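Local coordinates for dehydratase, IlvD/Edd family (Caulobacter crescentus, PDB 5OYN), which catalyses the dehydration of D-xylonate to 2-dehydro-3-deoxy-D-arabinonate in D-xylose degradation, and of D-gluconate with similar efficiency, using a [2Fe-2S] cluster and magnesium, at residues A60-D65 and V132-C137; I66-R71 and P98-C103; I156-G161 and Q245-T250. One frame throughout, in Å; residues are numbered along the deposited sequence.

Contact 1 (A60-D65 and V132-C137); sequences AQTGSD and VLTTGC. With FES (Fe2/s2 (inorganic) cluster), chain F.
Thr134 is the hub of the densely packed end of this contact. Its side-chain hydroxyl OG1 sits between the backbone N and the carbonyl carbon (chi1 66°), which points it at the neighbouring strand. There Thr134 OG1 donates a hydrogen bond to Ala60 O at 2.5 Å, in the carbonyl plane and on a lone pair. The same Ala60 O takes a weak bond from Thr134 N at 3.4 Å. Thr62 N in turn bonds weakly to Thr134 OG1 at 3.1 Å. The two threonine side chains lie alongside each other, pointing opposite ways, with Thr62 OG1 3.0 Å from Thr134 OG1. One step back, Ala60 N donates to Val132 O over 3.0 Å, at an N-H...O angle of 158°. Ala60 and Leu133 form a parallel bridge, with Ala60 CB and Leu133 CD2 on the same face. The two strands are the central pair of the four-stranded parallel sheet of the N-terminal region, and the loops leaving their C-terminal ends run to the cluster. An alanine in place of Thr134 would probably loosen the strand ends, since the hydroxyl that bonds Ala60 O and receives Thr62 N would be gone. Gln61, the last residue of its strand, bends at chi2 so that Gln61 OE1 receives Gly63 N at 3.0 Å, the donor lying above the carbonyl plane, while NE2 bonds to Glu93 and His73 O. Beyond Thr62, which is partly exposed, the segments part. Ser64 and the partly exposed Asp65 turn to a second subunit, where Tyr43 OH of that subunit bonds Asp65 O. The other segment heads elsewhere: Cys137 SG, anti to its backbone N, binds FES FE1 at 2.3 Å.

Contact 2 (I66-R71 and P98-C103); sequences ISPCNR and PIFENC. With MG (magnesium ion), chain E; FES (Fe2/s2 (inorganic) cluster), chain F.
Ile99 O is gripped by one hydrogen bond across this contact, from Ser67 OG at 2.9 Å. The hydroxyl is anti to its own backbone N (chi1 -156°), and it approaches from above the carbonyl plane instead of along a lone pair. Beside it, Ile66 CG2 lies against Pro98 CB at 3.6 Å. The Phe100 ring fills the next position. Pro68 crosses it at about a right angle and sets CD over one face in a CH-pi contact, 3.8 Å from the Phe100 centroid and 9° off the normal. Cys103 N lies over the opposite face. Both segments are loops that follow parallel strands, 56-61 and 90-95, and together they build part of the iron-sulfur and magnesium sites of this IlvD/Edd enzyme. Cys69 SG binds FES FE1 at 2.3 Å and also makes an oblique sulfur-aromatic contact with Phe100. The ring turns its edge to the cluster, with Phe100 CE1 4.0 Å from FES S1. Farther along, Glu101 is bent at chi2, and its OE1 binds the magnesium ion at 2.1 Å. Water 1, Asp138, Glu472 and the carboxylated Lys139 complete that site. A second subunit closes over the ring: Phe40 of that subunit meets Phe100 edge-to-face, and its Tyr126 OH bonds to Phe100 N.

Contact 3 (I156-G161 and Q245-T250); sequences IVLSGG and QMAYKT
A helix packed on an outer strand of the parallel sheet makes this contact. The axes of strand 156-159 and helix 245-250 run nearly antiparallel, at 168°, and approach to 9.1 Å. Ile156 and Leu158 point at the helix, and Val157 between them points away. Leu158 CG is anti to its backbone N, which carries the forked end to the helix. There Leu158 CD2 rests on Ala247 CB at 3.6 Å, and Leu158 CD1 lies 4.0 Å from Met246 CG. The strand's residues alternate as in any beta strand; it is the helix laid on the face of a parallel sheet that marks the alpha/beta layering here. Helix 73-87 lies beside this helix, with Val80 touching both Leu158 and Ala247. Thr250 divides its two branches. Thr250 CG2 meets Ile156 CD1 and CG2, each at 3.7 Å. Thr250 OG1 donates back to Met246 O, one turn earlier, at 2.9 Å, and Met246 O also receives Thr250 N. Water 2 links strand and helix, donating to Val157 O at 2.6 Å and to Thr250 OG1 at 3.0 Å. At the start of the helical segment, Gln245 NE2 bonds to Ile45 O of a third subunit.

In the fold
Contact 2 is nested in the chain loop closed by contact 1, and their centres are 9 Å apart. Asn70 OD1 lies 2.5 Å from Cys137 N, a probable hydrogen bond, and Asp65 forms a salt bridge with Arg71. Cys69 of contact 2 and Cys137 of contact 1 reach the same iron, FE1; Cys210 is the third cysteine known to bind the cluster. Contact 3 follows later in the chain, its centre 11 Å from that of contact 1. The two share the sheet, where Leu133 O is 2.7 Å from Leu158 N. Contact 3 does not touch contact 2, and the Val157 side chain is about 14 Å from the cluster.

Contact 1 (A60-D65 and V132-C137)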
loop_
_atom_site.group_PDB
_atom_site.type_symbol
_atom_site.label_atom_id
_atom_site.label_comp_id
_atom_site.label_asym_id
_atom_site.label_seq_id
_atom_site.Cartn_x
_atom_site.Cartn_y
_atom_site.Cartn_z
ATOM N N ALA A 60 8.625 9.566 -11.808
ATOM C CA ALA A 60 8.341 8.634 -12.902
ATOM C C ALA A 60 8.591 7.220 -12.393
ATOM O O ALA A 60 9.736 6.758 -12.326
ATOM C CB ALA A 60 9.164 8.955 -14.139
ATOM N N GLN A 61 7.499 6.544 -12.019
ATOM C CA GLN A 61 7.543 5.218 -11.419
ATOM C C GLN A 61 7.800 4.159 -12.475
ATOM O O GLN A 61 7.077 4.073 -13.472
ATOM C CB GLN A 61 6.227 4.919 -10.710
ATOM C CG GLN A 61 6.175 3.537 -10.103
ATOM C CD GLN A 61 7.232 3.344 -9.036
ATOM O OE1 GLN A 61 8.364 2.973 -9.338
ATOM N NE2 GLN A 61 6.873 3.615 -7.779
ATOM N N THR A 62 8.807 3.328 -12.245
ATOM C CA THR A 62 9.104 2.254 -13.174
ATOM C C THR A 62 8.856 0.872 -12.597
ATOM O O THR A 62 8.823 -0.103 -13.359
ATOM C CB THR A 62 10.556 2.353 -13.655
ATOM O OG1 THR A 62 11.445 2.345 -12.525
ATOM C CG2 THR A 62 10.743 3.630 -14.494
ATOM N N GLY A 63 8.654 0.766 -11.286
ATOM C CA GLY A 63 8.445 -0.530 -10.673
ATOM C C GLY A 63 7.022 -1.007 -10.871
ATOM O O GLY A 63 6.080 -0.218 -10.883
ATOM N N SER A 64 6.881 -2.323 -11.048
ATOM C CA SER A 64 5.585 -2.996 -11.066
ATOM C C SER A 64 5.829 -4.498 -10.997
ATOM O O SER A 64 6.970 -4.965 -11.075
ATOM C CB SER A 64 4.775 -2.649 -12.309
ATOM O OG SER A 64 5.275 -3.374 -13.411
ATOM N N ASP A 65 4.725 -5.248 -10.851
ATOM C CA ASP A 65 4.785 -6.709 -10.866
ATOM C C ASP A 65 5.458 -7.236 -12.130
ATOM O O ASP A 65 6.126 -8.271 -12.084
ATOM C CB ASP A 65 3.377 -7.308 -10.754
ATOM C CG ASP A 65 2.734 -7.082 -9.387
ATOM O OD1 ASP A 65 3.447 -6.701 -8.427
ATOM O OD2 ASP A 65 1.502 -7.296 -9.270
ATOM N N VAL A 132 11.708 13.212 -10.677
ATOM C CA VAL A 132 12.587 12.217 -10.089
ATOM C C VAL A 132 12.436 10.960 -10.928
ATOM O O VAL A 132 11.360 10.350 -10.956
ATOM C CB VAL A 132 12.248 11.953 -8.624
ATOM C CG1 VAL A 132 13.119 10.828 -8.090
ATOM C CG2 VAL A 132 12.430 13.221 -7.819
ATOM N N LEU A 133 13.502 10.595 -11.633
ATOM C CA LEU A 133 13.502 9.444 -12.527
ATOM C C LEU A 133 13.928 8.219 -11.723
ATOM O O LEU A 133 15.063 8.156 -11.236
ATOM C CB LEU A 133 14.444 9.678 -13.715
ATOM C CG LEU A 133 14.249 10.928 -14.570
ATOM C CD1 LEU A 133 15.415 11.125 -15.483
ATOM C CD2 LEU A 133 12.964 10.857 -15.377
ATOM N N THR A 134 13.024 7.249 -11.580
ATOM C CA THR A 134 13.341 5.992 -10.908
ATOM C C THR A 134 13.871 5.025 -11.956
ATOM O O THR A 134 13.316 4.925 -13.052
ATOM C CB THR A 134 12.118 5.401 -10.188
ATOM O OG1 THR A 134 11.127 5.014 -11.146
ATOM C CG2 THR A 134 11.492 6.405 -9.210
ATOM N N THR A 135 14.968 4.345 -11.641
ATOM C CA THR A 135 15.683 3.560 -12.640
ATOM C C THR A 135 16.221 2.288 -12.008
ATOM O O THR A 135 16.501 2.239 -10.806
ATOM C CB THR A 135 16.881 4.319 -13.257
ATOM O OG1 THR A 135 17.884 4.500 -12.252
ATOM C CG2 THR A 135 16.474 5.686 -13.818
ATOM N N GLY A 136 16.396 1.273 -12.851
ATOM C CA GLY A 136 16.988 0.013 -12.458
ATOM C C GLY A 136 17.277 -0.880 -13.648
ATOM O O GLY A 136 18.406 -0.890 -14.140
ATOM N N CYS A 137 16.275 -1.625 -14.120
ATOM C CA CYS A 137 16.465 -2.535 -15.242
ATOM C C CYS A 137 17.124 -1.809 -16.403
ATOM O O CYS A 137 16.920 -0.605 -16.591
ATOM C CB CYS A 137 15.130 -3.121 -15.702
ATOM S SG CYS A 137 15.296 -4.640 -16.694
HETATM FE FE1 FES F . 16.306 -6.104 -15.207
HETATM FE FE2 FES F . 18.855 -7.640 -15.884
HETATM S S1 FES F . 16.712 -8.160 -15.895
HETATM S S2 FES F . 18.431 -5.830 -14.699
#

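Contact 2 (I66-R71 and P98-C103)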
loop_
_atom_site.group_PDB
_atom_site.type_symbol
_atom_site.label_atom_id
_atom_site.label_comp_id
_atom_site.label_asym_id
_atom_site.label_seq_id
_atom_site.Cartn_x
_atom_site.Cartn_y
_atom_site.Cartn_z
ATOM N N ILE A 66 5.275 -6.550 -13.265
ATOM C CA ILE A 66 5.887 -6.953 -14.531
ATOM C C ILE A 66 7.350 -6.560 -14.628
ATOM O O ILE A 66 8.051 -7.033 -15.535
ATOM C CB ILE A 66 5.133 -6.336 -15.727
ATOM C CG1 ILE A 66 5.035 -7.318 -16.891
ATOM C CG2 ILE A 66 5.792 -5.055 -16.207
ATOM C CD1 ILE A 66 3.967 -8.354 -16.684
ATOM N N SER A 67 7.827 -5.700 -13.728
ATOM C CA SER A 67 9.189 -5.169 -13.769
ATOM C C SER A 67 9.871 -5.441 -12.437
ATOM O O SER A 67 10.099 -4.523 -11.644
ATOM C CB SER A 67 9.179 -3.671 -14.083
ATOM O OG SER A 67 10.417 -3.259 -14.648
ATOM N N PRO A 68 10.219 -6.698 -12.163
ATOM C CA PRO A 68 10.798 -7.029 -10.849
ATOM C C PRO A 68 12.096 -6.302 -10.514
ATOM O O PRO A 68 12.359 -6.055 -9.331
ATOM C CB PRO A 68 11.008 -8.545 -10.944
ATOM C CG PRO A 68 10.910 -8.867 -12.397
ATOM C CD PRO A 68 9.958 -7.902 -12.963
ATOM N N CYS A 69 12.922 -5.958 -11.505
ATOM C CA CYS A 69 14.170 -5.253 -11.222
ATOM C C CYS A 69 13.945 -3.847 -10.694
ATOM O O CYS A 69 14.826 -3.311 -10.009
ATOM C CB CYS A 69 15.024 -5.169 -12.473
ATOM S SG CYS A 69 15.222 -6.734 -13.276
ATOM N N ASN A 70 12.802 -3.241 -11.017
ATOM C CA ASN A 70 12.466 -1.883 -10.624
ATOM C C ASN A 70 11.403 -1.824 -9.540
ATOM O O ASN A 70 11.100 -0.733 -9.044
ATOM C CB ASN A 70 11.992 -1.082 -11.844
ATOM C CG ASN A 70 13.124 -0.762 -12.802
ATOM O OD1 ASN A 70 14.203 -1.356 -12.738
ATOM N ND2 ASN A 70 12.887 0.180 -13.690
ATOM N N ARG A 71 10.842 -2.968 -9.149
ATOM C CA ARG A 71 9.680 -2.973 -8.277
ATOM C C ARG A 71 9.990 -2.446 -6.879
ATOM O O ARG A 71 9.061 -2.020 -6.178
ATOM C CB ARG A 71 9.115 -4.386 -8.213
ATOM C CG ARG A 71 7.796 -4.517 -7.493
ATOM C CD ARG A 71 7.326 -5.947 -7.618
ATOM N NE ARG A 71 6.011 -6.184 -7.034
ATOM C CZ ARG A 71 5.797 -6.419 -5.741
ATOM N NH1 ARG A 71 6.813 -6.430 -4.878
ATOM N NH2 ARG A 71 4.561 -6.637 -5.315
ATOM N N PRO A 98 6.331 0.023 -19.201
ATOM C CA PRO A 98 7.165 -0.904 -18.429
ATOM C C PRO A 98 8.211 -1.573 -19.292
ATOM O O PRO A 98 8.020 -1.789 -20.490
ATOM C CB PRO A 98 6.155 -1.934 -17.908
ATOM C CG PRO A 98 5.092 -1.947 -18.929
ATOM C CD PRO A 98 4.961 -0.493 -19.358
ATOM N N ILE A 99 9.334 -1.905 -18.662
ATOM C CA ILE A 99 10.453 -2.545 -19.350
ATOM C C ILE A 99 11.087 -3.568 -18.414
ATOM O O ILE A 99 11.587 -3.214 -17.340
ATOM C CB ILE A 99 11.520 -1.542 -19.816
ATOM C CG1 ILE A 99 10.889 -0.370 -20.598
ATOM C CG2 ILE A 99 12.592 -2.282 -20.612
ATOM C CD1 ILE A 99 11.903 0.558 -21.282
ATOM N N PHE A 100 11.072 -4.834 -18.827
ATOM C CA PHE A 100 11.662 -5.944 -18.085
ATOM C C PHE A 100 12.504 -6.696 -19.105
ATOM O O PHE A 100 11.965 -7.442 -19.926
ATOM C CB PHE A 100 10.590 -6.832 -17.459
ATOM C CG PHE A 100 11.124 -8.065 -16.769
ATOM C CD1 PHE A 100 12.436 -8.118 -16.302
ATOM C CD2 PHE A 100 10.300 -9.174 -16.573
ATOM C CE1 PHE A 100 12.922 -9.254 -15.676
ATOM C CE2 PHE A 100 10.783 -10.320 -15.942
ATOM C CZ PHE A 100 12.102 -10.357 -15.498
ATOM N N GLU A 101 13.822 -6.504 -19.035
ATOM C CA GLU A 101 14.709 -7.012 -20.076
ATOM C C GLU A 101 14.664 -8.539 -20.186
ATOM O O GLU A 101 14.727 -9.088 -21.294
ATOM C CB GLU A 101 16.136 -6.528 -19.815
ATOM C CG GLU A 101 17.177 -7.159 -20.727
ATOM C CD GLU A 101 17.628 -6.217 -21.843
ATOM O OE1 GLU A 101 18.694 -6.507 -22.453
ATOM O OE2 GLU A 101 16.926 -5.197 -22.095
ATOM N N ASN A 102 14.540 -9.245 -19.059
ATOM C CA ASN A 102 14.686 -10.698 -19.092
ATOM C C ASN A 102 13.577 -11.367 -19.906
ATOM O O ASN A 102 13.840 -12.331 -20.635
ATOM C CB ASN A 102 14.716 -11.260 -17.673
ATOM C CG ASN A 102 16.123 -11.416 -17.119
ATOM O OD1 ASN A 102 17.110 -10.952 -17.703
ATOM N ND2 ASN A 102 16.220 -12.076 -15.972
ATOM N N CYS A 103 12.336 -10.881 -19.813
ATOM C CA CYS A 103 11.219 -11.566 -20.451
ATOM C C CYS A 103 10.651 -10.857 -21.672
ATOM O O CYS A 103 9.771 -11.421 -22.332
ATOM C CB CYS A 103 10.073 -11.778 -19.453
ATOM S SG CYS A 103 10.223 -13.235 -18.422
HETATM MG MG MG E . 20.266 -6.137 -21.142
HETATM FE FE1 FES F . 16.306 -6.104 -15.207
HETATM FE FE2 FES F . 18.855 -7.640 -15.884
HETATM S S1 FES F . 16.712 -8.160 -15.895
HETATM S S2 FES F . 18.431 -5.830 -14.699
HETATM O O HOH W 1 22.159 -6.570 -20.184
#

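Contact 3 (I156-G161 and Q245-T250)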
loop_
_atom_site.group_PDB
_atom_site.type_symbol
_atom_site.label_atom_id
_atom_site.label_comp_id
_atom_site.label_asym_id
_atom_site.label_seq_id
_atom_site.Cartn_x
_atom_site.Cartn_y
_atom_site.Cartn_z
ATOM N N ILE A 156 16.468 14.379 -11.765
ATOM C CA ILE A 156 17.446 13.690 -10.927
ATOM C C ILE A 156 17.111 12.208 -10.968
ATOM O O ILE A 156 15.935 11.826 -10.981
ATOM C CB ILE A 156 17.452 14.275 -9.493
ATOM C CG1 ILE A 156 18.658 13.816 -8.693
ATOM C CG2 ILE A 156 16.134 13.993 -8.750
ATOM C CD1 ILE A 156 18.639 14.394 -7.264
ATOM N N VAL A 157 18.152 11.370 -11.051
ATOM C CA VAL A 157 17.953 9.928 -11.142
ATOM C C VAL A 157 17.999 9.335 -9.747
ATOM O O VAL A 157 18.845 9.708 -8.922
ATOM C CB VAL A 157 19.006 9.267 -12.046
ATOM C CG1 VAL A 157 19.084 7.767 -11.757
ATOM C CG2 VAL A 157 18.692 9.516 -13.521
ATOM N N LEU A 158 17.071 8.417 -9.476
ATOM C CA LEU A 158 17.113 7.582 -8.285
ATOM C C LEU A 158 17.229 6.141 -8.741
ATOM O O LEU A 158 16.349 5.641 -9.449
ATOM C CB LEU A 158 15.875 7.775 -7.405
ATOM C CG LEU A 158 15.872 6.888 -6.152
ATOM C CD1 LEU A 158 17.100 7.140 -5.264
ATOM C CD2 LEU A 158 14.614 7.111 -5.385
ATOM N N SER A 159 18.311 5.483 -8.348
ATOM C CA SER A 159 18.554 4.101 -8.740
ATOM C C SER A 159 17.852 3.159 -7.774
ATOM O O SER A 159 17.770 3.436 -6.577
ATOM C CB SER A 159 20.052 3.789 -8.753
ATOM O OG SER A 159 20.770 4.728 -9.531
ATOM N N GLY A 160 17.356 2.038 -8.303
ATOM C CA GLY A 160 16.860 0.984 -7.435
ATOM C C GLY A 160 17.974 0.276 -6.688
ATOM O O GLY A 160 17.890 0.066 -5.472
ATOM N N GLY A 161 19.046 -0.081 -7.401
ATOM C CA GLY A 161 20.147 -0.828 -6.839
ATOM C C GLY A 161 20.094 -2.290 -7.237
ATOM O O GLY A 161 19.054 -2.804 -7.659
ATOM N N GLN A 245 17.099 5.696 2.618
ATOM C CA GLN A 245 17.645 6.992 2.997
ATOM C C GLN A 245 18.032 7.800 1.767
ATOM O O GLN A 245 17.722 8.993 1.663
ATOM C CB GLN A 245 18.835 6.792 3.912
ATOM C CG GLN A 245 18.392 6.396 5.275
ATOM C CD GLN A 245 19.508 5.869 6.102
ATOM O OE1 GLN A 245 20.544 5.478 5.573
ATOM N NE2 GLN A 245 19.316 5.855 7.418
ATOM N N MET A 246 18.703 7.162 0.816
ATOM C CA MET A 246 19.067 7.866 -0.401
ATOM C C MET A 246 17.822 8.338 -1.133
ATOM O O MET A 246 17.807 9.430 -1.715
ATOM C CB MET A 246 19.917 6.961 -1.292
ATOM C CG MET A 246 20.131 7.503 -2.682
ATOM S SD MET A 246 21.323 8.864 -2.653
ATOM C CE MET A 246 22.751 8.101 -1.889
ATOM N N ALA A 247 16.759 7.538 -1.102
ATOM C CA ALA A 247 15.540 7.938 -1.793
ATOM C C ALA A 247 14.954 9.192 -1.161
ATOM O O ALA A 247 14.463 10.079 -1.865
ATOM C CB ALA A 247 14.527 6.794 -1.786
ATOM N N TYR A 248 15.031 9.298 0.168
ATOM C CA TYR A 248 14.597 10.510 0.856
ATOM C C TYR A 248 15.425 11.718 0.427
ATOM O O TYR A 248 14.874 12.745 0.008
ATOM C CB TYR A 248 14.692 10.303 2.366
ATOM C CG TYR A 248 14.347 11.519 3.189
ATOM C CD1 TYR A 248 13.011 11.887 3.413
ATOM C CD2 TYR A 248 15.339 12.285 3.766
ATOM C CE1 TYR A 248 12.685 13.000 4.185
ATOM C CE2 TYR A 248 15.026 13.390 4.534
ATOM C CZ TYR A 248 13.704 13.741 4.741
ATOM O OH TYR A 248 13.428 14.846 5.501
ATOM N N LYS A 249 16.757 11.615 0.526
ATOM C CA LYS A 249 17.602 12.757 0.192
ATOM C C LYS A 249 17.442 13.166 -1.266
ATOM O O LYS A 249 17.498 14.359 -1.586
ATOM C CB LYS A 249 19.054 12.452 0.533
ATOM C CG LYS A 249 19.318 12.694 2.026
ATOM C CD LYS A 249 20.345 11.725 2.586
ATOM C CE LYS A 249 20.419 11.821 4.118
ATOM N NZ LYS A 249 20.973 10.582 4.801
ATOM N N THR A 250 17.184 12.210 -2.154
ATOM C CA THR A 250 16.898 12.572 -3.534
ATOM C C THR A 250 15.611 13.377 -3.631
ATOM O O THR A 250 15.510 14.307 -4.439
ATOM C CB THR A 250 16.829 11.325 -4.403
ATOM O OG1 THR A 250 18.091 10.638 -4.351
ATOM C CG2 THR A 250 16.530 11.706 -5.833
HETATM O O HOH W 2 20.011 10.357 -6.690
#